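Local coordinates for protein endoglycosidase (Bacteroides thetaiotaomicron, PDB 6Q64) that probably hydrolyses O-glycosidic bonds in complex N-glycans, as a family 18 glycoside hydrolase with a TIM-barrel fold, at residues 171-176 with 214-219; 187-192 with 237-242. The protein carries 1 engineered substitution. All blocks are in the same frame, centred on the assembly; numbering follows the deposited sequence.

Interaction 1 (171-176 with 214-219); sequences NAICDS and QVFIET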
loop_
_atom_site.group_PDB
_atom_site.type_symbol
_atom_site.label_atom_id
_atom_site.label_comp_id
_atom_site.label_asym_id
_atom_site.label_seq_id
_atom_site.Cartn_x
_atom_site.Cartn_y
_atom_site.Cartn_z
ATOM N N ASN A 171 16.197 -3.203 11.136
ATOM C CA ASN A 171 16.039 -4.567 11.692
ATOM C C ASN A 171 14.908 -4.530 12.727
ATOM O O ASN A 171 14.290 -5.598 12.962
ATOM C CB ASN A 171 17.348 -5.125 12.257
ATOM C CG ASN A 171 18.143 -5.896 11.225
ATOM O OD1 ASN A 171 17.592 -6.688 10.456
ATOM N ND2 ASN A 171 19.438 -5.644 11.181
ATOM N N ALA A 172 14.688 -3.347 13.327
ATOM C CA ALA A 172 13.696 -3.090 14.400
ATOM C C ALA A 172 12.325 -2.990 13.752
ATOM O O ALA A 172 11.353 -3.510 14.309
ATOM C CB ALA A 172 14.010 -1.823 15.152
ATOM N N ILE A 173 12.267 -2.350 12.597
ATOM C CA ILE A 173 11.019 -2.327 11.801
ATOM C C ILE A 173 10.618 -3.786 11.559
ATOM O O ILE A 173 9.508 -4.138 11.965
ATOM C CB ILE A 173 11.226 -1.507 10.525
ATOM C CG1 ILE A 173 11.612 -0.066 10.885
ATOM C CG2 ILE A 173 9.990 -1.599 9.647
ATOM C CD1 ILE A 173 11.358 0.958 9.794
ATOM N N CYS A 174 11.515 -4.614 11.021
ATOM C CA CYS A 174 11.252 -6.048 10.722
ATOM C C CYS A 174 10.852 -6.759 12.002
ATOM O O CYS A 174 9.819 -7.417 12.010
ATOM C CB CYS A 174 12.449 -6.776 10.132
ATOM S SG CYS A 174 12.856 -6.212 8.460
ATOM N N ASP A 175 11.650 -6.634 13.050
ATOM C CA ASP A 175 11.244 -7.124 14.387
ATOM C C ASP A 175 9.744 -6.922 14.504
ATOM O O ASP A 175 9.016 -7.923 14.600
ATOM C CB ASP A 175 11.879 -6.329 15.528
ATOM C CG ASP A 175 13.300 -6.751 15.817
ATOM O OD1 ASP A 175 13.759 -7.754 15.191
ATOM O OD2 ASP A 175 13.930 -6.080 16.661
ATOM N N SER A 176 9.338 -5.652 14.454
ATOM C CA SER A 176 8.030 -5.166 14.955
ATOM C C SER A 176 6.930 -5.662 14.003
ATOM O O SER A 176 5.826 -5.920 14.477
ATOM C CB SER A 176 8.069 -3.667 15.189
ATOM O OG SER A 176 6.996 -3.010 14.549
ATOM N N GLN A 214 19.951 3.275 0.794
ATOM C CA GLN A 214 20.161 2.069 0.015
ATOM C C GLN A 214 20.311 0.870 0.956
ATOM O O GLN A 214 19.725 -0.194 0.667
ATOM C CB GLN A 214 21.388 2.231 -0.888
ATOM C CG GLN A 214 21.904 0.936 -1.511
ATOM C CD GLN A 214 21.032 0.432 -2.654
ATOM O OE1 GLN A 214 20.376 1.207 -3.363
ATOM N NE2 GLN A 214 21.041 -0.875 -2.834
ATOM N N VAL A 215 21.089 0.992 2.025
ATOM C CA VAL A 215 21.334 -0.194 2.908
ATOM C C VAL A 215 20.134 -0.323 3.867
ATOM O O VAL A 215 19.888 -1.435 4.410
ATOM C CB VAL A 215 22.725 -0.174 3.585
ATOM C CG1 VAL A 215 22.911 1.020 4.498
ATOM C CG2 VAL A 215 23.029 -1.481 4.315
ATOM N N PHE A 216 19.342 0.746 3.970
ATOM C CA PHE A 216 18.030 0.730 4.655
ATOM C C PHE A 216 17.144 -0.310 3.966
ATOM O O PHE A 216 16.835 -1.388 4.530
ATOM C CB PHE A 216 17.418 2.130 4.641
ATOM C CG PHE A 216 16.101 2.190 5.362
ATOM C CD1 PHE A 216 16.025 1.844 6.703
ATOM C CD2 PHE A 216 14.932 2.545 4.696
ATOM C CE1 PHE A 216 14.812 1.881 7.374
ATOM C CE2 PHE A 216 13.719 2.575 5.367
ATOM C CZ PHE A 216 13.666 2.247 6.707
ATOM N N ILE A 217 16.797 0.003 2.725
ATOM C CA ILE A 217 15.979 -0.849 1.818
ATOM C C ILE A 217 16.647 -2.209 1.649
ATOM O O ILE A 217 15.933 -3.193 1.573
ATOM C CB ILE A 217 15.834 -0.142 0.465
ATOM C CG1 ILE A 217 15.007 1.135 0.592
ATOM C CG2 ILE A 217 15.277 -1.081 -0.581
ATOM C CD1 ILE A 217 15.092 1.999 -0.624
ATOM N N GLU A 218 17.971 -2.246 1.551
ATOM C CA GLU A 218 18.723 -3.513 1.377
ATOM C C GLU A 218 18.422 -4.432 2.570
ATOM O O GLU A 218 18.201 -5.638 2.325
ATOM C CB GLU A 218 20.218 -3.229 1.227
ATOM C CG GLU A 218 20.788 -3.518 -0.145
ATOM C CD GLU A 218 22.271 -3.195 -0.254
ATOM O OE1 GLU A 218 23.031 -3.534 0.692
ATOM O OE2 GLU A 218 22.668 -2.571 -1.263
ATOM N N THR A 219 18.393 -3.873 3.794
ATOM C CA THR A 219 18.232 -4.630 5.070
ATOM C C THR A 219 16.790 -5.112 5.240
ATOM O O THR A 219 16.610 -6.248 5.686
ATOM C CB THR A 219 18.574 -3.818 6.322
ATOM O OG1 THR A 219 19.845 -3.176 6.182
ATOM C CG2 THR A 219 18.590 -4.697 7.555
#
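Asn171 meets Thr219 and Ile173 meets Phe216 where helices 162-179 and 211-224, which precede and follow strand 184-189 in the chain, pack side by side on the outside of the TIM barrel.

The apolar part is slight and lies on the inner side, facing the sheet. The CD1 methyl of Ile173 touches the Phe216 ring at its edge, near the ring plane, with CZ 4.1 Å away. Phe216 reaches this point because its CG is anti to the backbone N (chi1 -178°), which carries the ring out from helix 211-224. Val166 and Ala170 of the neighbouring helix and Ile135 of strand 128-135 also pack on the ring, while Ile173 rests on Trp133.

The second kind of contact sets a methyl group against an amide. Thr219 points toward helix 162-179, and the Asn171 side chain crosses it at about a right angle. Beyond the two segments, Arg223 serves two residues a turn apart, with a hydrogen bond to Asn171 OD1 and a salt bridge to Asp175. Thr219 CG2 meets the amide as a whole rather than one of its atoms, 3.7 Å from Asn171 OD1 and 3.8 Å from Asn171 ND2.

Interaction 2 (187-192 with 237-242); sequences IDYQPG and PDLLST. Engineered in segment 187-192: Gln190 (natural residue Glu).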
loop_
_atom_site.group_PDB
_atom_site.type_symbol
_atom_site.label_atom_id
_atom_site.label_comp_id
_atom_site.label_asym_id
_atom_site.label_seq_id
_atom_site.Cartn_x
_atom_site.Cartn_y
_atom_site.Cartn_z
ATOM N N ILE A 187 7.205 2.329 2.903
ATOM C CA ILE A 187 8.000 3.560 3.105
ATOM C C ILE A 187 7.224 4.728 2.499
ATOM O O ILE A 187 7.100 4.742 1.277
ATOM C CB ILE A 187 9.387 3.374 2.479
ATOM C CG1 ILE A 187 10.132 2.198 3.117
ATOM C CG2 ILE A 187 10.166 4.667 2.586
ATOM C CD1 ILE A 187 11.229 1.618 2.262
ATOM N N ASP A 188 6.656 5.608 3.323
ATOM C CA ASP A 188 6.121 6.917 2.863
ATOM C C ASP A 188 7.335 7.833 2.701
ATOM O O ASP A 188 7.805 8.389 3.738
ATOM C CB ASP A 188 5.047 7.491 3.804
ATOM C CG ASP A 188 4.301 8.708 3.252
ATOM O OD1 ASP A 188 4.664 9.183 2.153
ATOM O OD2 ASP A 188 3.350 9.191 3.930
ATOM N N TYR A 189 7.830 7.966 1.459
ATOM C CA TYR A 189 9.070 8.719 1.105
ATOM C C TYR A 189 8.697 10.042 0.435
ATOM O O TYR A 189 8.243 9.984 -0.720
ATOM C CB TYR A 189 9.996 7.870 0.227
ATOM C CG TYR A 189 11.459 8.236 0.300
ATOM C CD1 TYR A 189 12.192 8.018 1.454
ATOM C CD2 TYR A 189 12.125 8.786 -0.793
ATOM C CE1 TYR A 189 13.539 8.338 1.530
ATOM C CE2 TYR A 189 13.474 9.101 -0.742
ATOM C CZ TYR A 189 14.182 8.885 0.432
ATOM O OH TYR A 189 15.512 9.179 0.503
ATOM N N GLN A 190 8.893 11.172 1.138
ATOM C CA GLN A 190 8.473 12.524 0.674
ATOM C C GLN A 190 9.498 13.580 1.086
ATOM O O GLN A 190 9.157 14.580 1.714
ATOM C CB GLN A 190 7.055 12.825 1.168
ATOM C CG GLN A 190 6.010 12.585 0.087
ATOM C CD GLN A 190 4.601 12.540 0.610
ATOM O OE1 GLN A 190 3.892 11.551 0.438
ATOM N NE2 GLN A 190 4.194 13.617 1.261
ATOM N N PRO A 191 10.775 13.458 0.650
ATOM C CA PRO A 191 11.706 14.580 0.730
ATOM C C PRO A 191 11.206 15.508 -0.369
ATOM O O PRO A 191 10.573 15.017 -1.271
ATOM C CB PRO A 191 13.048 13.940 0.401
ATOM C CG PRO A 191 12.659 12.839 -0.584
ATOM C CD PRO A 191 11.370 12.289 -0.024
ATOM N N GLY A 192 11.418 16.809 -0.255
ATOM C CA GLY A 192 10.977 17.726 -1.325
ATOM C C GLY A 192 9.464 17.735 -1.504
ATOM O O GLY A 192 9.001 18.269 -2.524
ATOM N N PRO A 237 8.557 7.040 -5.056
ATOM C CA PRO A 237 9.285 5.846 -5.451
ATOM C C PRO A 237 10.190 6.100 -6.686
ATOM O O PRO A 237 11.090 5.305 -6.895
ATOM C CB PRO A 237 8.132 4.883 -5.747
ATOM C CG PRO A 237 7.052 5.796 -6.271
ATOM C CD PRO A 237 7.119 6.937 -5.283
ATOM N N ASP A 238 9.944 7.174 -7.462
ATOM C CA ASP A 238 10.689 7.537 -8.707
ATOM C C ASP A 238 12.192 7.769 -8.398
ATOM O O ASP A 238 12.995 7.631 -9.306
ATOM C CB ASP A 238 10.021 8.721 -9.424
ATOM C CG ASP A 238 9.727 9.890 -8.501
ATOM O OD1 ASP A 238 8.869 9.726 -7.608
ATOM O OD2 ASP A 238 10.402 10.927 -8.622
ATOM N N LEU A 239 12.568 8.041 -7.148
ATOM C CA LEU A 239 13.970 8.219 -6.699
ATOM C C LEU A 239 14.662 6.865 -6.537
ATOM O O LEU A 239 15.863 6.843 -6.228
ATOM C CB LEU A 239 13.952 8.957 -5.362
ATOM C CG LEU A 239 13.388 10.368 -5.455
ATOM C CD1 LEU A 239 13.245 11.010 -4.081
ATOM C CD2 LEU A 239 14.283 11.199 -6.342
ATOM N N LEU A 240 13.951 5.762 -6.678
ATOM C CA LEU A 240 14.637 4.453 -6.656
ATOM C C LEU A 240 15.561 4.346 -7.893
ATOM O O LEU A 240 15.128 4.664 -9.011
ATOM C CB LEU A 240 13.604 3.316 -6.576
ATOM C CG LEU A 240 12.918 3.124 -5.219
ATOM C CD1 LEU A 240 11.700 2.220 -5.340
ATOM C CD2 LEU A 240 13.854 2.546 -4.169
ATOM N N SER A 241 16.812 3.914 -7.702
ATOM C CA SER A 241 17.676 3.442 -8.811
ATOM C C SER A 241 17.035 2.211 -9.450
ATOM O O SER A 241 16.285 1.539 -8.781
ATOM C CB SER A 241 19.051 3.131 -8.342
ATOM O OG SER A 241 19.070 1.943 -7.560
ATOM N N THR A 242 17.342 1.943 -10.713
ATOM C CA THR A 242 16.873 0.763 -11.473
ATOM C C THR A 242 17.081 -0.470 -10.582
ATOM O O THR A 242 16.130 -1.239 -10.379
ATOM C CB THR A 242 17.583 0.677 -12.838
ATOM O OG1 THR A 242 17.487 1.875 -13.608
ATOM C CG2 THR A 242 17.005 -0.374 -13.749
#
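Leu239 sets one methyl, CD1, against Tyr189 and Pro191 at the end of strand 184-189, lying over the place where the two side chains adjoin. It comes to the Tyr189 ring at the edge, close to the ring plane, 3.9 Å from CE2 of that tyrosine, and the two side chains cross at about a right angle. The same CD1 lies 4.0 Å from CG of Pro191, whose side chain runs past the leucine in the opposite direction. The contact is purely apolar.

Tyr189 is held from several sides. With CG anti to the backbone N (chi1 -155°), its ring extends beside the incoming leucine, and one of its faces is overlaid toward the rim by Pro191 CD, 3.6 Å above the plane. Pro191 thus packs on both the ring and the leucine. Met213 and Met233 also touch the tyrosine, and its OH and the backbone N of Asn201 form a weak hydrogen bond.

The strand end carries the Asp-x-Asp-x-Glu signature of family 18 glycoside hydrolases, whose last position is here the engineered Gln190, a glutamate in the natural sequence and in this family characteristically the catalytic acid. The CB of Gln190 points away from 237-242, whereas Tyr189 and Pro191 on either side of it point toward that segment. Asp188 OD1 lies near Asp234 of the adjacent strand.

Leu239 itself belongs to a short 3-10 turn after strand 230-235, closed by a bond from Leu240 N to Pro237 O of 2.9 Å. A further backbone hydrogen bond links Leu239 with Ile205, and farther out Ser241 is the N-cap of helix 242-245, its side chain capping a backbone N there and its OG also hydrogen-bonded to Thr244 OG1.

Overall arrangement
Interactions 1 and 2 have their centres 16 Å apart. Three of the four segments lie on consecutive elements, helix 162-179, strand 184-189 and helix 211-224; the fourth, 237-242, follows the next strand, 230-235, so the segments of the two contacts alternate along the chain. The two contacts meet in the layer between helix and sheet, where Ile217 CD1 lies 3.8 Å from Leu240 CD2, and Phe216 CE2 lies 4.1 Å from Ile187 CD1. Interaction 1 is on the outer helical layer, about 17 Å between its centre and that of the chain. Interaction 2 borders the C-terminal end of strand 184-189, where the family places its active site and where the engineered Gln190 sits.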